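Pyocin-S2 (Pseudomonas aeruginosa, PDB 5ODW) kills sensitive cells by breaking down chromosomal DNA and stopping lipid synthesis, and is represented here by its N-terminal, largely helical part without the nuclease domain. Local coordinates at residues Glu79-Glu82 against Leu83-Glu86; Asp101-Ser104 against Ile105-Leu109. One frame throughout, in Å; residues are numbered along the deposited sequence.

Contact 1 (Glu79-Glu82 against Leu83-Glu86)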
ATOM      1  N   GLU C  79     -53.489  29.284  -0.291  1.00 41.63           N
ATOM      2  CA  GLU C  79     -52.758  29.765   0.898  1.00 41.24           C
ATOM      3  C   GLU C  79     -53.439  31.052   1.368  1.00 46.89           C
ATOM      4  O   GLU C  79     -53.726  31.216   2.565  1.00 46.74           O
ATOM      5  CB  GLU C  79     -51.288  30.077   0.573  1.00 41.73           C
ATOM      6  CG  GLU C  79     -50.344  28.891   0.573  1.00 47.56           C
ATOM      7  CD  GLU C  79     -48.880  29.276   0.444  1.00 58.05           C
ATOM      8  OE1 GLU C  79     -48.498  30.347   0.973  1.00 50.30           O
ATOM      9  OE2 GLU C  79     -48.106  28.492  -0.155  1.00 41.05           O
ATOM     10  N   VAL C  80     -53.715  31.949   0.381  1.00 42.98           N
ATOM     11  CA  VAL C  80     -54.394  33.233   0.526  1.00 41.87           C
ATOM     12  C   VAL C  80     -55.764  32.972   1.155  1.00 44.73           C
ATOM     13  O   VAL C  80     -56.109  33.626   2.139  1.00 44.35           O
ATOM     14  CB  VAL C  80     -54.475  33.963  -0.857  1.00 45.27           C
ATOM     15  CG1 VAL C  80     -55.447  35.150  -0.840  1.00 44.89           C
ATOM     16  CG2 VAL C  80     -53.094  34.416  -1.317  1.00 44.82           C
ATOM     17  N   ASP C  81     -56.503  31.973   0.630  1.00 41.43           N
ATOM     18  CA  ASP C  81     -57.833  31.613   1.119  1.00 41.96           C
ATOM     19  C   ASP C  81     -57.813  31.051   2.557  1.00 48.80           C
ATOM     20  O   ASP C  81     -58.726  31.382   3.323  1.00 49.33           O
ATOM     21  CB  ASP C  81     -58.569  30.695   0.133  1.00 43.43           C
ATOM     22  CG  ASP C  81     -59.111  31.417  -1.101  1.00 53.31           C
ATOM     23  OD1 ASP C  81     -58.585  32.512  -1.442  1.00 52.76           O
ATOM     24  OD2 ASP C  81     -60.029  30.875  -1.750  1.00 61.91           O
ATOM     25  N   GLU C  82     -56.782  30.294   2.940  1.00 45.83           N
ATOM     26  CA  GLU C  82     -56.651  29.830   4.330  1.00 46.13           C
ATOM     27  C   GLU C  82     -56.405  30.991   5.312  1.00 49.01           C
ATOM     28  O   GLU C  82     -57.023  31.055   6.369  1.00 49.06           O
ATOM     29  CB  GLU C  82     -55.535  28.797   4.463  1.00 47.86           C
ATOM     30  CG  GLU C  82     -55.981  27.362   4.241  1.00 65.55           C
ATOM     31  CD  GLU C  82     -57.021  26.915   5.249  1.00 99.75           C
ATOM     32  OE1 GLU C  82     -57.505  27.766   6.019  1.00 97.62           O
ATOM     33  OE2 GLU C  82     -57.356  25.713   5.271  1.00 92.61           O
ATOM     34  N   LEU C  83     -55.504  31.905   4.949  1.00 44.27           N
ATOM     35  CA  LEU C  83     -55.225  33.107   5.741  1.00 43.99           C
ATOM     36  C   LEU C  83     -56.407  34.051   5.792  1.00 48.84           C
ATOM     37  O   LEU C  83     -56.619  34.690   6.820  1.00 49.91           O
ATOM     38  CB  LEU C  83     -54.018  33.864   5.195  1.00 43.47           C
ATOM     39  CG  LEU C  83     -52.647  33.265   5.451  1.00 48.46           C
ATOM     40  CD1 LEU C  83     -51.595  34.080   4.752  1.00 48.66           C
ATOM     41  CD2 LEU C  83     -52.324  33.182   6.949  1.00 50.90           C
ATOM     42  N   LYS C  84     -57.146  34.172   4.674  1.00 44.52           N
ATOM     43  CA  LYS C  84     -58.343  35.002   4.536  1.00 44.46           C
ATOM     44  C   LYS C  84     -59.395  34.541   5.560  1.00 48.31           C
ATOM     45  O   LYS C  84     -59.929  35.362   6.315  1.00 47.22           O
ATOM     46  CB  LYS C  84     -58.911  34.828   3.118  1.00 46.78           C
ATOM     47  CG  LYS C  84     -59.477  36.079   2.470  1.00 49.61           C
ATOM     48  CD  LYS C  84     -60.239  35.729   1.188  1.00 57.27           C
ATOM     49  CE  LYS C  84     -59.336  35.363   0.034  1.00 66.19           C
ATOM     50  NZ  LYS C  84     -60.095  34.868  -1.143  1.00 74.06           N
ATOM     51  N   SER C  85     -59.656  33.209   5.597  1.00 45.33           N
ATOM     52  CA  SER C  85     -60.636  32.603   6.495  1.00 45.44           C
ATOM     53  C   SER C  85     -60.146  32.515   7.926  1.00 48.29           C
ATOM     54  O   SER C  85     -60.948  32.732   8.838  1.00 49.74           O
ATOM     55  CB  SER C  85     -61.116  31.261   5.966  1.00 49.22           C
ATOM     56  OG  SER C  85     -62.148  31.498   5.017  1.00 59.77           O
ATOM     57  N   GLU C  86     -58.832  32.275   8.128  1.00 42.38           N
ATOM     58  CA  GLU C  86     -58.191  32.251   9.450  1.00 42.13           C
ATOM     59  C   GLU C  86     -58.350  33.608  10.169  1.00 46.31           C
ATOM     60  O   GLU C  86     -58.316  33.652  11.400  1.00 48.44           O
ATOM     61  CB  GLU C  86     -56.699  31.944   9.310  1.00 43.06           C
ATOM     62  CG  GLU C  86     -56.389  30.462   9.368  1.00 53.78           C
ATOM     63  CD  GLU C  86     -54.995  30.078   8.926  1.00 70.05           C
ATOM     64  OE1 GLU C  86     -54.047  30.864   9.159  1.00 69.87           O
ATOM     65  OE2 GLU C  86     -54.846  28.962   8.380  1.00 62.17           O
TER

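Contact 2 (Asp101-Ser104 against Ile105-Leu109)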
ATOM      1  N   ASP C 101     -58.826  44.827   3.531  1.00 51.78           N
ATOM      2  CA  ASP C 101     -58.389  43.828   4.505  1.00 51.19           C
ATOM      3  C   ASP C 101     -57.684  42.669   3.793  1.00 51.98           C
ATOM      4  O   ASP C 101     -56.626  42.231   4.246  1.00 51.49           O
ATOM      5  CB  ASP C 101     -59.575  43.317   5.349  1.00 53.38           C
ATOM      6  CG  ASP C 101     -60.038  44.225   6.476  1.00 68.26           C
ATOM      7  OD1 ASP C 101     -59.199  44.976   7.022  1.00 69.85           O
ATOM      8  OD2 ASP C 101     -61.228  44.146   6.848  1.00 77.83           O
ATOM      9  N   GLU C 102     -58.263  42.208   2.662  1.00 47.21           N
ATOM     10  CA  GLU C 102     -57.769  41.131   1.789  1.00 46.40           C
ATOM     11  C   GLU C 102     -56.436  41.519   1.167  1.00 49.25           C
ATOM     12  O   GLU C 102     -55.545  40.679   1.115  1.00 48.80           O
ATOM     13  CB  GLU C 102     -58.789  40.858   0.679  1.00 47.54           C
ATOM     14  CG  GLU C 102     -58.705  39.511  -0.012  1.00 60.06           C
ATOM     15  CD  GLU C 102     -59.868  39.279  -0.967  1.00 95.49           C
ATOM     16  OE1 GLU C 102     -60.432  40.274  -1.482  1.00 97.45           O
ATOM     17  OE2 GLU C 102     -60.224  38.101  -1.194  1.00 94.16           O
ATOM     18  N   LYS C 103     -56.292  42.784   0.697  1.00 44.88           N
ATOM     19  CA  LYS C 103     -55.039  43.231   0.102  1.00 44.81           C
ATOM     20  C   LYS C 103     -53.889  43.084   1.093  1.00 50.53           C
ATOM     21  O   LYS C 103     -52.867  42.498   0.727  1.00 51.68           O
ATOM     22  CB  LYS C 103     -55.119  44.655  -0.484  1.00 46.53           C
ATOM     23  CG  LYS C 103     -53.922  44.981  -1.403  1.00 48.60           C
ATOM     24  CD  LYS C 103     -53.927  46.413  -1.906  1.00 54.93           C
ATOM     25  CE  LYS C 103     -52.540  46.928  -2.211  1.00 63.79           C
ATOM     26  NZ  LYS C 103     -51.847  47.427  -0.994  1.00 69.38           N
ATOM     27  N   SER C 104     -54.092  43.469   2.347  1.00 45.84           N
ATOM     28  CA  SER C 104     -53.027  43.414   3.341  1.00 45.21           C
ATOM     29  C   SER C 104     -52.505  42.000   3.518  1.00 45.62           C
ATOM     30  O   SER C 104     -51.305  41.787   3.646  1.00 46.17           O
ATOM     31  CB  SER C 104     -53.551  43.940   4.670  1.00 49.67           C
ATOM     32  OG  SER C 104     -54.420  45.032   4.451  1.00 61.52           O
ATOM     33  N   ILE C 105     -53.413  41.038   3.535  1.00 38.01           N
ATOM     34  CA  ILE C 105     -53.059  39.614   3.634  1.00 36.30           C
ATOM     35  C   ILE C 105     -52.101  39.209   2.484  1.00 41.16           C
ATOM     36  O   ILE C 105     -51.063  38.601   2.754  1.00 41.71           O
ATOM     37  CB  ILE C 105     -54.333  38.711   3.714  1.00 37.54           C
ATOM     38  CG1 ILE C 105     -55.003  38.796   5.094  1.00 37.03           C
ATOM     39  CG2 ILE C 105     -54.051  37.239   3.314  1.00 37.42           C
ATOM     40  CD1 ILE C 105     -56.510  38.647   5.054  1.00 36.66           C
ATOM     41  N   VAL C 106     -52.463  39.565   1.223  1.00 37.64           N
ATOM     42  CA  VAL C 106     -51.711  39.327  -0.020  1.00 37.67           C
ATOM     43  C   VAL C 106     -50.302  39.967   0.083  1.00 42.21           C
ATOM     44  O   VAL C 106     -49.303  39.288  -0.195  1.00 42.06           O
ATOM     45  CB  VAL C 106     -52.514  39.806  -1.271  1.00 41.96           C
ATOM     46  CG1 VAL C 106     -51.625  39.909  -2.516  1.00 42.41           C
ATOM     47  CG2 VAL C 106     -53.723  38.900  -1.538  1.00 40.92           C
ATOM     48  N   ASP C 107     -50.258  41.222   0.533  1.00 38.55           N
ATOM     49  CA  ASP C 107     -49.014  41.952   0.772  1.00 39.04           C
ATOM     50  C   ASP C 107     -48.171  41.355   1.911  1.00 43.55           C
ATOM     51  O   ASP C 107     -46.959  41.262   1.800  1.00 43.85           O
ATOM     52  CB  ASP C 107     -49.310  43.420   1.081  1.00 41.40           C
ATOM     53  CG  ASP C 107     -49.837  44.178  -0.116  1.00 51.60           C
ATOM     54  OD1 ASP C 107     -49.988  43.571  -1.191  1.00 52.55           O
ATOM     55  OD2 ASP C 107     -50.098  45.388   0.017  1.00 55.83           O
ATOM     56  N   ALA C 108     -48.823  40.970   3.007  1.00 40.29           N
ATOM     57  CA  ALA C 108     -48.157  40.365   4.162  1.00 40.06           C
ATOM     58  C   ALA C 108     -47.561  39.046   3.762  1.00 45.82           C
ATOM     59  O   ALA C 108     -46.432  38.745   4.181  1.00 46.71           O
ATOM     60  CB  ALA C 108     -49.131  40.170   5.311  1.00 40.23           C
ATOM     61  N   LEU C 109     -48.298  38.273   2.916  1.00 41.86           N
ATOM     62  CA  LEU C 109     -47.839  36.984   2.397  1.00 41.51           C
ATOM     63  C   LEU C 109     -46.681  37.198   1.443  1.00 49.58           C
ATOM     64  O   LEU C 109     -45.674  36.509   1.564  1.00 49.42           O
ATOM     65  CB  LEU C 109     -48.965  36.199   1.710  1.00 40.07           C
ATOM     66  CG  LEU C 109     -48.663  34.727   1.389  1.00 43.19           C
ATOM     67  CD1 LEU C 109     -48.387  33.908   2.656  1.00 42.02           C
ATOM     68  CD2 LEU C 109     -49.791  34.105   0.581  1.00 45.49           C
TER

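Contact 1 (Glu79-Glu82 against Leu83-Glu86)
Glu82 and Glu86 lie one turn apart on the alpha-helix 72-86, in the N-terminal part of the pyocin. Asp81 and Lys84, spaced i to i+3 on the same helix, form a salt bridge. The backbone of Glu82 holds Glu86 by the regular helical bond, Glu86 N to Glu82 O at 2.8 Å. Their side chains bring like charges together. Glu82 bends at its second torsion (chi2 -62°), and its OE1 lies 3.8 Å from Glu86 OE2. The two carboxylate planes are turned 38° against each other. The pair would be expected to repel unless solvent screens it or one carboxylate is protonated. Leu83 CG, anti to its carbonyl carbon (chi1 -74°), lies 3.7 Å from Glu79 O. The Leu83 side chain also packs on helix 96-121. The side chains of Asp81 and Lys84 lie side by side and point the same way, and the far end of the lysine reaches the carboxylate. On the way, Lys84 CE meets Val80 CG1 at 4.0 Å. The ammonium group also donates a hydrogen bond to Gly91 O and makes a long, weak ion pair with Glu102 OE2. These partners link this turn of helix 72-86 to the residue Gly91 beyond it and to helix 96-121. Lys84 NZ meets Asp81 OD1 at 2.8 Å, from above the carboxylate plane.

Contact 2 (Asp101-Ser104 against Ile105-Leu109)
Lys103 and Asp107 form an i to i+4 salt bridge along the alpha-helix 96-121. Backbone bonds of the same spacing accompany it. Val106 N donates to Glu102 O at 3.3 Å. Asp107 N reaches Lys103 O at 2.9 Å. Ala108 N gives its hydrogen to Ser104 O at 2.7 Å. Leu109 N continues the pattern with Ile105 O. These four bonds satisfy the backbone N-H groups of Val106 to Leu109 and the carbonyl oxygens of Glu102 to Ile105. The hydroxyl of Ser104 stays close to its own helix: OG sits beside the backbone N and donates to Arg100 O, one turn back. Asp107 uses both carboxylate oxygens. OD1 is hydrogen-bonded to the hydroxyl of Ser183 on the long C-terminal helix 153-204, and OD2 takes the lysine. This division probably fixes the rotation of the carboxylate. Val106 packs on Leu179 and Leu186 of helix 153-204, while Ile105 touches Leu89 and Leu83. Ile105 CD1 comes to 3.7 Å from Asp101 O. The lysine chain leaves with CG anti to the backbone N (chi1 -166°) and turns only near its end, at chi4 (-83°). Lys103 NZ thereby meets Asp107 OD2 at 2.9 Å, on the syn side and 18° out of the carboxylate plane.

Contacts 1 and 2 are turns of two successive helices, 72-86 and 96-121, with centres about 10 Å apart. Glu79, Val80 and Lys84 are buried in contact 1, Glu102 and Val106 in contact 2. Their apolar sides meet: Val80 CG2 lies 3.8 Å from Leu109 CD2, and Leu83 CB lies 3.9 Å from Ile105 CG2. Lys84 NZ adds a long, weak ion pair to Glu102 OE2 at 3.2 Å. Each contact has one lysine-aspartate bridge, but the designs differ. In contact 1 the lysine follows the aspartate by three residues and has the further partners. In contact 2 it precedes by four and the carboxylate has the second partner. Contact 1 alone brings two carboxylates close.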